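Local structure of BIFUNCTIONAL PROTEIN Proline utilization A (PutA) (Corynebacterium freiburgense, 5UX5) at residues K695-V700 against E838-T843; W814-E819 against G826-E831. The protein catalyses both steps of proline oxidation to glutamate, pairing an FAD-dependent proline dehydrogenase with an NAD-dependent L-glutamate gamma-semialdehyde dehydrogenase. All coordinates share one frame; numbering follows the deposited sequence.

Interaction 1. Residues K695-V700 against E838-T843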
ATOM      1  N   LYS A 695      17.227   7.205   6.752  1.00 38.60           N
ATOM      2  CA  LYS A 695      18.083   6.225   6.077  1.00 32.77           C
ATOM      3  C   LYS A 695      17.560   4.850   6.490  1.00 36.76           C
ATOM      4  O   LYS A 695      18.045   4.238   7.445  1.00 38.77           O
ATOM      5  CB  LYS A 695      19.581   6.409   6.456  1.00 30.91           C
ATOM      6  CG  LYS A 695      20.546   5.597   5.554  1.00 34.03           C
ATOM      7  CD  LYS A 695      20.421   6.062   4.113  1.00 33.16           C
ATOM      8  CE  LYS A 695      21.202   5.210   3.135  1.00 37.23           C
ATOM      9  NZ  LYS A 695      21.124   5.824   1.775  1.00 34.96           N
ATOM     10  N   ASN A 696      16.626   4.332   5.718  1.00 37.29           N
ATOM     11  CA  ASN A 696      15.747   3.262   6.157  1.00 37.37           C
ATOM     12  C   ASN A 696      16.118   1.951   5.481  1.00 38.02           C
ATOM     13  O   ASN A 696      16.482   1.932   4.303  1.00 29.04           O
ATOM     14  CB  ASN A 696      14.308   3.635   5.835  1.00 38.31           C
ATOM     15  CG  ASN A 696      13.984   5.023   6.291  1.00 38.63           C
ATOM     16  OD1 ASN A 696      14.042   5.312   7.483  1.00 48.09           O
ATOM     17  ND2 ASN A 696      13.675   5.911   5.346  1.00 26.01           N
ATOM     18  N   ALA A 697      16.012   0.861   6.232  1.00 28.57           N
ATOM     19  CA  ALA A 697      16.417  -0.451   5.773  1.00 29.32           C
ATOM     20  C   ALA A 697      15.264  -1.421   5.930  1.00 35.03           C
ATOM     21  O   ALA A 697      14.367  -1.211   6.756  1.00 32.96           O
ATOM     22  CB  ALA A 697      17.623  -0.966   6.551  1.00 34.25           C
ATOM     23  N   ILE A 698      15.283  -2.472   5.105  1.00 34.99           N
ATOM     24  CA  ILE A 698      14.423  -3.641   5.284  1.00 30.68           C
ATOM     25  C   ILE A 698      15.323  -4.848   5.462  1.00 36.97           C
ATOM     26  O   ILE A 698      16.150  -5.145   4.587  1.00 50.46           O
ATOM     27  CB  ILE A 698      13.451  -3.843   4.109  1.00 31.97           C
ATOM     28  CG1 ILE A 698      12.414  -2.734   4.060  1.00 32.33           C
ATOM     29  CG2 ILE A 698      12.796  -5.244   4.107  1.00 27.94           C
ATOM     30  CD1 ILE A 698      11.485  -2.926   2.868  1.00 43.26           C
ATOM     31  N   ILE A 699      15.161  -5.547   6.581  1.00 34.80           N
ATOM     32  CA  ILE A 699      15.892  -6.787   6.835  1.00 37.41           C
ATOM     33  C   ILE A 699      15.123  -7.974   6.247  1.00 33.95           C
ATOM     34  O   ILE A 699      13.906  -8.110   6.446  1.00 32.79           O
ATOM     35  CB  ILE A 699      16.136  -6.979   8.340  1.00 31.60           C
ATOM     36  CG1 ILE A 699      16.952  -5.814   8.901  1.00 31.82           C
ATOM     37  CG2 ILE A 699      16.799  -8.305   8.592  1.00 32.95           C
ATOM     38  CD1 ILE A 699      17.239  -5.948  10.379  1.00 32.30           C
ATOM     39  N   VAL A 700      15.842  -8.833   5.527  1.00 32.13           N
ATOM     40  CA  VAL A 700      15.311 -10.034   4.904  1.00 32.25           C
ATOM     41  C   VAL A 700      16.134 -11.207   5.414  1.00 39.84           C
ATOM     42  O   VAL A 700      17.327 -11.313   5.109  1.00 43.32           O
ATOM     43  CB  VAL A 700      15.369  -9.952   3.373  1.00 37.00           C
ATOM     44  CG1 VAL A 700      14.753 -11.222   2.705  1.00 32.36           C
ATOM     45  CG2 VAL A 700      14.710  -8.665   2.905  1.00 31.04           C
ATOM     46  N   GLU A 838      21.794  -4.383  14.506  1.00 42.18           N
ATOM     47  CA  GLU A 838      22.797  -3.376  14.835  1.00 37.47           C
ATOM     48  C   GLU A 838      23.002  -2.427  13.669  1.00 41.01           C
ATOM     49  O   GLU A 838      23.068  -1.206  13.856  1.00 42.81           O
ATOM     50  CB  GLU A 838      24.130  -4.023  15.191  1.00 55.51           C
ATOM     51  CG  GLU A 838      24.330  -4.487  16.619  1.00 64.04           C
ATOM     52  CD  GLU A 838      25.684  -5.176  16.761  1.00 73.58           C
ATOM     53  OE1 GLU A 838      25.749  -6.322  17.268  1.00 78.93           O
ATOM     54  OE2 GLU A 838      26.688  -4.571  16.319  1.00 73.73           O
ATOM     55  N   TRP A 839      23.086  -2.969  12.447  1.00 41.17           N
ATOM     56  CA  TRP A 839      23.347  -2.129  11.285  1.00 39.61           C
ATOM     57  C   TRP A 839      22.174  -1.206  10.989  1.00 35.29           C
ATOM     58  O   TRP A 839      22.377  -0.034  10.655  1.00 40.98           O
ATOM     59  CB  TRP A 839      23.688  -2.990  10.075  1.00 46.76           C
ATOM     60  CG  TRP A 839      25.012  -3.687  10.190  1.00 48.01           C
ATOM     61  CD1 TRP A 839      25.947  -3.558  11.188  1.00 45.19           C
ATOM     62  CD2 TRP A 839      25.542  -4.632   9.273  1.00 47.97           C
ATOM     63  NE1 TRP A 839      27.020  -4.373  10.944  1.00 42.83           N
ATOM     64  CE2 TRP A 839      26.798  -5.043   9.769  1.00 46.76           C
ATOM     65  CE3 TRP A 839      25.071  -5.177   8.070  1.00 49.08           C
ATOM     66  CZ2 TRP A 839      27.581  -5.967   9.111  1.00 44.37           C
ATOM     67  CZ3 TRP A 839      25.842  -6.092   7.419  1.00 50.54           C
ATOM     68  CH2 TRP A 839      27.091  -6.483   7.939  1.00 55.60           C
ATOM     69  N   GLN A 840      20.942  -1.721  11.082  1.00 38.63           N
ATOM     70  CA  GLN A 840      19.756  -0.893  10.855  1.00 36.31           C
ATOM     71  C   GLN A 840      19.672   0.271  11.846  1.00 43.00           C
ATOM     72  O   GLN A 840      19.130   1.335  11.519  1.00 47.73           O
ATOM     73  CB  GLN A 840      18.505  -1.772  10.947  1.00 31.64           C
ATOM     74  CG  GLN A 840      17.167  -1.097  10.635  1.00 30.09           C
ATOM     75  CD  GLN A 840      16.073  -2.114  10.433  1.00 29.48           C
ATOM     76  OE1 GLN A 840      16.121  -3.205  10.996  1.00 30.03           O
ATOM     77  NE2 GLN A 840      15.084  -1.772   9.619  1.00 30.27           N
ATOM     78  N   ASN A 841      20.235   0.105  13.042  1.00 42.78           N
ATOM     79  CA  ASN A 841      20.112   1.087  14.108  1.00 40.90           C
ATOM     80  C   ASN A 841      21.216   2.141  14.115  1.00 46.75           C
ATOM     81  O   ASN A 841      21.109   3.113  14.873  1.00 41.50           O
ATOM     82  CB  ASN A 841      20.078   0.367  15.461  1.00 37.38           C
ATOM     83  CG  ASN A 841      18.750  -0.361  15.690  1.00 38.27           C
ATOM     84  OD1 ASN A 841      17.710   0.013  15.134  1.00 35.00           O
ATOM     85  ND2 ASN A 841      18.783  -1.397  16.511  1.00 37.41           N
ATOM     86  N   SER A 842      22.257   1.994  13.279  1.00 51.02           N
ATOM     87  CA  SER A 842      23.432   2.865  13.296  1.00 40.63           C
ATOM     88  C   SER A 842      23.579   3.736  12.041  1.00 35.16           C
ATOM     89  O   SER A 842      24.689   4.121  11.676  1.00 39.68           O
ATOM     90  CB  SER A 842      24.691   2.029  13.485  1.00 38.08           C
ATOM     91  OG  SER A 842      24.716   0.943  12.581  1.00 41.19           O
ATOM     92  N   THR A 843      22.475   4.067  11.386  1.00 40.62           N
ATOM     93  CA  THR A 843      22.477   4.999  10.265  1.00 47.07           C
ATOM     94  C   THR A 843      22.553   6.456  10.711  1.00 49.29           C
ATOM     95  O   THR A 843      22.852   7.336   9.885  1.00 44.60           O
ATOM     96  CB  THR A 843      21.199   4.779   9.424  1.00 50.30           C
ATOM     97  OG1 THR A 843      20.050   4.775  10.295  1.00 48.41           O
ATOM     98  CG2 THR A 843      21.263   3.478   8.626  1.00 43.33           C
TER
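Strand 696-700 packs against the C-terminal end of helix 833-841 and the turn that follows it, with the CA atoms of Ala697 and Gln840 6.1 Å apart and those of Lys695 and Thr843 6.2 Å apart. The CB atoms of Lys695, Ala697 and Ile699 point toward the 838-843 segment. Gln840 contributes the largest share of any one residue, 84 Å² of 258 Å². With CG anti to the backbone N (chi1 -176°), its amide lies obliquely over the strand, spanning from Ile699 to Ala697: NE2 lies 3.0 Å from Ala697 O, while the OE1 end sits beside the CG1-CD1 arm of Ile699. Gln840 CG also lies 4.1 Å from Ala697 CB. At the other end, Lys695 and Thr843 cross at about a right angle, CB to CB 3.8 Å. Thr843 CG2 lies 3.5 Å from Lys695 O. The lysine chain then bends at chi2 and carries NZ away to Ser729 OG and His818 O, while Gln840 OE1 accepts a hydrogen bond from Trp862 NE1. Lys695 NZ and Gln840 OE1 thus find partners in neighbouring parts of the aldehyde dehydrogenase region; a buried amide joins helix to strand, and aliphatic contact joins Lys695 to Thr843 in the turn.

Interaction 2. Residues W814-E819 against G826-E831. With NAD (nicotinamide-adenine-dinucleotide), chain F.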
ATOM      1  N   TRP A 814      30.071   5.174   3.358  1.00 56.36           N
ATOM      2  CA  TRP A 814      29.364   6.410   3.043  1.00 56.04           C
ATOM      3  C   TRP A 814      27.888   6.148   2.732  1.00 62.62           C
ATOM      4  O   TRP A 814      27.006   6.854   3.238  1.00 60.14           O
ATOM      5  CB  TRP A 814      30.050   7.148   1.894  1.00 54.20           C
ATOM      6  CG  TRP A 814      29.323   8.423   1.552  1.00 59.96           C
ATOM      7  CD1 TRP A 814      29.424   9.630   2.195  1.00 57.03           C
ATOM      8  CD2 TRP A 814      28.367   8.614   0.490  1.00 55.51           C
ATOM      9  NE1 TRP A 814      28.596  10.557   1.597  1.00 59.85           N
ATOM     10  CE2 TRP A 814      27.936   9.959   0.552  1.00 60.09           C
ATOM     11  CE3 TRP A 814      27.841   7.780  -0.506  1.00 43.55           C
ATOM     12  CZ2 TRP A 814      27.002  10.484  -0.346  1.00 59.91           C
ATOM     13  CZ3 TRP A 814      26.916   8.302  -1.395  1.00 48.76           C
ATOM     14  CH2 TRP A 814      26.505   9.641  -1.310  1.00 59.06           C
ATOM     15  N   PHE A 815      27.592   5.136   1.895  1.00 64.17           N
ATOM     16  CA  PHE A 815      26.198   4.920   1.495  1.00 51.27           C
ATOM     17  C   PHE A 815      25.326   4.380   2.637  1.00 55.07           C
ATOM     18  O   PHE A 815      24.090   4.522   2.601  1.00 49.97           O
ATOM     19  CB  PHE A 815      26.118   4.008   0.255  1.00 41.02           C
ATOM     20  CG  PHE A 815      24.757   3.967  -0.340  1.00 39.81           C
ATOM     21  CD1 PHE A 815      24.281   5.053  -1.068  1.00 41.04           C
ATOM     22  CD2 PHE A 815      23.919   2.890  -0.118  1.00 39.28           C
ATOM     23  CE1 PHE A 815      22.994   5.065  -1.563  1.00 37.24           C
ATOM     24  CE2 PHE A 815      22.631   2.889  -0.622  1.00 36.61           C
ATOM     25  CZ  PHE A 815      22.172   3.974  -1.347  1.00 36.25           C
ATOM     26  N   HIS A 816      25.945   3.799   3.666  1.00 56.57           N
ATOM     27  CA  HIS A 816      25.201   3.337   4.832  1.00 49.00           C
ATOM     28  C   HIS A 816      24.654   4.497   5.661  1.00 48.13           C
ATOM     29  O   HIS A 816      23.599   4.357   6.286  1.00 49.08           O
ATOM     30  CB  HIS A 816      26.111   2.442   5.673  1.00 52.65           C
ATOM     31  CG  HIS A 816      25.477   1.927   6.916  1.00 52.44           C
ATOM     32  ND1 HIS A 816      26.202   1.653   8.056  1.00 59.24           N
ATOM     33  CD2 HIS A 816      24.191   1.629   7.205  1.00 42.61           C
ATOM     34  CE1 HIS A 816      25.384   1.225   9.001  1.00 53.98           C
ATOM     35  NE2 HIS A 816      24.158   1.201   8.510  1.00 44.71           N
ATOM     36  N   THR A 817      25.322   5.660   5.652  1.00 49.35           N
ATOM     37  CA  THR A 817      25.018   6.738   6.594  1.00 42.21           C
ATOM     38  C   THR A 817      24.630   8.053   5.914  1.00 41.29           C
ATOM     39  O   THR A 817      24.615   9.095   6.577  1.00 46.66           O
ATOM     40  CB  THR A 817      26.213   6.976   7.542  1.00 41.71           C
ATOM     41  OG1 THR A 817      27.328   7.522   6.831  1.00 39.65           O
ATOM     42  CG2 THR A 817      26.678   5.673   8.151  1.00 45.52           C
ATOM     43  N   HIS A 818      24.295   8.036   4.620  1.00 44.51           N
ATOM     44  CA  HIS A 818      23.934   9.246   3.881  1.00 43.51           C
ATOM     45  C   HIS A 818      22.696   8.983   3.035  1.00 47.29           C
ATOM     46  O   HIS A 818      22.739   8.150   2.127  1.00 51.62           O
ATOM     47  CB  HIS A 818      25.084   9.695   2.981  1.00 39.30           C
ATOM     48  CG  HIS A 818      26.254  10.230   3.738  1.00 47.03           C
ATOM     49  ND1 HIS A 818      27.127   9.411   4.424  1.00 53.05           N
ATOM     50  CD2 HIS A 818      26.678  11.495   3.957  1.00 49.66           C
ATOM     51  CE1 HIS A 818      28.044  10.147   5.021  1.00 50.66           C
ATOM     52  NE2 HIS A 818      27.792  11.416   4.758  1.00 53.58           N
ATOM     53  N   GLU A 819      21.607   9.700   3.315  1.00 45.35           N
ATOM     54  CA  GLU A 819      20.390   9.574   2.523  1.00 38.15           C
ATOM     55  C   GLU A 819      20.565  10.354   1.234  1.00 40.93           C
ATOM     56  O   GLU A 819      20.776  11.569   1.272  1.00 40.06           O
ATOM     57  CB  GLU A 819      19.161  10.063   3.296  1.00 39.54           C
ATOM     58  CG  GLU A 819      19.348  11.306   4.182  1.00 65.13           C
ATOM     59  CD  GLU A 819      18.997  12.629   3.503  1.00 80.26           C
ATOM     60  OE1 GLU A 819      18.015  12.654   2.738  1.00 84.36           O
ATOM     61  OE2 GLU A 819      19.695  13.647   3.747  1.00 84.02           O
ATOM     62  N   GLY A 826      20.936  -0.039  -1.691  1.00 43.44           N
ATOM     63  CA  GLY A 826      22.169  -0.736  -1.332  1.00 45.54           C
ATOM     64  C   GLY A 826      21.861  -2.026  -0.591  1.00 43.42           C
ATOM     65  O   GLY A 826      20.970  -2.060   0.263  1.00 40.00           O
ATOM     66  N   ILE A 827      22.621  -3.076  -0.898  1.00 42.69           N
ATOM     67  CA  ILE A 827      22.477  -4.371  -0.241  1.00 43.26           C
ATOM     68  C   ILE A 827      23.629  -4.546   0.725  1.00 45.57           C
ATOM     69  O   ILE A 827      24.788  -4.373   0.345  1.00 40.71           O
ATOM     70  CB  ILE A 827      22.462  -5.538  -1.240  1.00 43.59           C
ATOM     71  CG1 ILE A 827      21.444  -5.280  -2.350  1.00 37.65           C
ATOM     72  CG2 ILE A 827      22.189  -6.857  -0.497  1.00 38.57           C
ATOM     73  CD1 ILE A 827      21.413  -6.355  -3.390  1.00 38.17           C
ATOM     74  N   MET A 828      23.308  -4.876   1.968  1.00 49.72           N
ATOM     75  CA  MET A 828      24.292  -5.255   2.966  1.00 39.93           C
ATOM     76  C   MET A 828      24.106  -6.728   3.276  1.00 43.60           C
ATOM     77  O   MET A 828      22.982  -7.234   3.244  1.00 53.87           O
ATOM     78  CB  MET A 828      24.149  -4.421   4.234  1.00 39.24           C
ATOM     79  CG  MET A 828      23.973  -2.958   3.957  1.00 43.07           C
ATOM     80  SD  MET A 828      23.825  -1.992   5.468  1.00 48.16           S
ATOM     81  CE  MET A 828      25.519  -1.935   6.036  1.00 43.73           C
ATOM     82  N   HIS A 829      25.209  -7.431   3.501  1.00 48.80           N
ATOM     83  CA  HIS A 829      25.165  -8.852   3.830  1.00 50.36           C
ATOM     84  C   HIS A 829      25.585  -9.017   5.282  1.00 46.74           C
ATOM     85  O   HIS A 829      26.750  -8.785   5.622  1.00 44.78           O
ATOM     86  CB  HIS A 829      26.064  -9.659   2.900  1.00 45.70           C
ATOM     87  CG  HIS A 829      25.697  -9.528   1.457  1.00 51.68           C
ATOM     88  ND1 HIS A 829      24.715 -10.296   0.865  1.00 53.26           N
ATOM     89  CD2 HIS A 829      26.202  -8.736   0.482  1.00 52.27           C
ATOM     90  CE1 HIS A 829      24.619  -9.967  -0.413  1.00 54.49           C
ATOM     91  NE2 HIS A 829      25.512  -9.026  -0.672  1.00 55.59           N
ATOM     92  N   ALA A 830      24.653  -9.448   6.122  1.00 42.34           N
ATOM     93  CA  ALA A 830      24.897  -9.605   7.546  1.00 47.49           C
ATOM     94  C   ALA A 830      24.954 -11.080   7.929  1.00 49.16           C
ATOM     95  O   ALA A 830      24.309 -11.929   7.304  1.00 51.79           O
ATOM     96  CB  ALA A 830      23.827  -8.891   8.371  1.00 45.10           C
ATOM     97  N   GLU A 831      25.755 -11.376   8.958  1.00 51.30           N
ATOM     98  CA  GLU A 831      25.941 -12.747   9.421  1.00 49.81           C
ATOM     99  C   GLU A 831      24.800 -13.248  10.296  1.00 52.22           C
ATOM    100  O   GLU A 831      24.685 -14.463  10.480  1.00 51.64           O
ATOM    101  CB  GLU A 831      27.246 -12.858  10.199  1.00 48.61           C
TER
HETATM  102  PA  NAD F2002      14.748  22.399   2.573  1.00 46.97           P
HETATM  103  O1A NAD F2002      15.022  21.650   3.923  1.00 44.87           O
HETATM  104  O2A NAD F2002      15.996  23.256   2.177  1.00 49.98           O
HETATM  105  O5B NAD F2002      13.541  23.392   2.742  1.00 47.22           O
HETATM  106  C5B NAD F2002      12.211  22.971   2.920  1.00 41.56           C
HETATM  107  C4B NAD F2002      11.294  24.184   3.075  1.00 42.18           C
HETATM  108  O4B NAD F2002      11.862  25.239   3.858  1.00 34.01           O
HETATM  109  C3B NAD F2002      10.889  24.744   1.747  1.00 41.69           C
HETATM  110  O3B NAD F2002       9.629  25.313   1.794  1.00 42.84           O
HETATM  111  C2B NAD F2002      11.973  25.734   1.598  1.00 41.89           C
HETATM  112  O2B NAD F2002      11.799  26.634   0.560  1.00 38.11           O
HETATM  113  C1B NAD F2002      12.014  26.330   2.968  1.00 35.95           C
HETATM  114  N9A NAD F2002      13.243  27.074   3.217  1.00 41.27           N
HETATM  115  C8A NAD F2002      14.533  26.575   3.228  1.00 39.39           C
HETATM  116  N7A NAD F2002      15.405  27.570   3.492  1.00 43.63           N
HETATM  117  C5A NAD F2002      14.711  28.777   3.668  1.00 43.93           C
HETATM  118  C6A NAD F2002      15.068  30.088   3.965  1.00 43.94           C
HETATM  119  N6A NAD F2002      16.440  30.492   4.151  1.00 40.78           N
HETATM  120  N1A NAD F2002      14.111  31.025   4.077  1.00 46.59           N
HETATM  121  C2A NAD F2002      12.797  30.727   3.905  1.00 46.85           C
HETATM  122  N3A NAD F2002      12.407  29.454   3.620  1.00 46.35           N
HETATM  123  C4A NAD F2002      13.327  28.473   3.498  1.00 44.70           C
HETATM  124  O3  NAD F2002      14.352  21.265   1.516  1.00 65.37           O
HETATM  125  PN  NAD F2002      14.716  21.159  -0.048  1.00 79.15           P
HETATM  126  O1N NAD F2002      15.687  22.209  -0.550  1.00 79.07           O
HETATM  127  O2N NAD F2002      13.464  21.452  -0.821  1.00 74.70           O
HETATM  128  O5D NAD F2002      15.278  19.665  -0.256  1.00 77.41           O
HETATM  129  C5D NAD F2002      16.434  19.293   0.481  1.00 74.56           C
HETATM  130  C4D NAD F2002      16.544  17.827   0.910  1.00 71.63           C
HETATM  131  O4D NAD F2002      15.544  17.368   1.789  1.00 66.09           O
HETATM  132  C3D NAD F2002      16.537  16.789  -0.157  1.00 72.15           C
HETATM  133  O3D NAD F2002      17.614  16.835  -1.020  1.00 67.79           O
HETATM  134  C2D NAD F2002      16.636  15.606   0.723  1.00 71.17           C
HETATM  135  O2D NAD F2002      17.965  15.253   0.871  1.00 64.90           O
HETATM  136  C1D NAD F2002      15.957  16.035   2.004  1.00 66.83           C
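Met828 sets its terminal methyl over one face of the His816 imidazole, a CH-pi contact with CE 4.0 Å from the ring centroid and 11° off the normal. The bend of the methionine chain at chi3 (76°) turns CE over the ring, while SD lies obliquely, 4.5 Å from the centroid. Phe815 CE2 reaches Gly826 N at 3.5 Å, where the glycine leaves the strand backbone open to the ring. Both aromatic residues occupy the middle of a type I beta turn from Trp814 to Thr817, in the loop joining strands 804-807 and 824-830 of the aldehyde dehydrogenase fold. Trp814 O takes two donors: Thr817 N closes the turn, and His818 ND1 binds at 2.8 Å in the carbonyl plane, on a lone pair, though the bond is bent (139°) and the oxygen lies out of the imidazole plane. The His816 ring is held through both nitrogens, ND1 by Gly812 N and NE2 by Trp839 O, which fixes the face presented to Met828. Further along, Glu819 enters the NAD pocket, where OE1 accepts a hydrogen bond from the ribose hydroxyl O2D at 3.2 Å. Ser693 OG bonds the same oxygen and would help to orient it.

How the interactions relate
The centres of the two interactions lie about 8 Å apart in the aldehyde dehydrogenase region, and interaction 2 is nested within the chain loop closed by interaction 1. Strand 696-700 comes first, then the 814-819 loop, strand 824-830 and, directly after it, helix 833-841. Strand 728-734 runs parallel between strands 696-700 and 824-830, pairing with both, so the two contacts build on the same sheet. They also touch directly: Lys695 has a cation-pi contact with Phe815, while Trp839 packs on Met828. The loop that brings Glu819 to NAD is therefore tied to both the sheet and the helix.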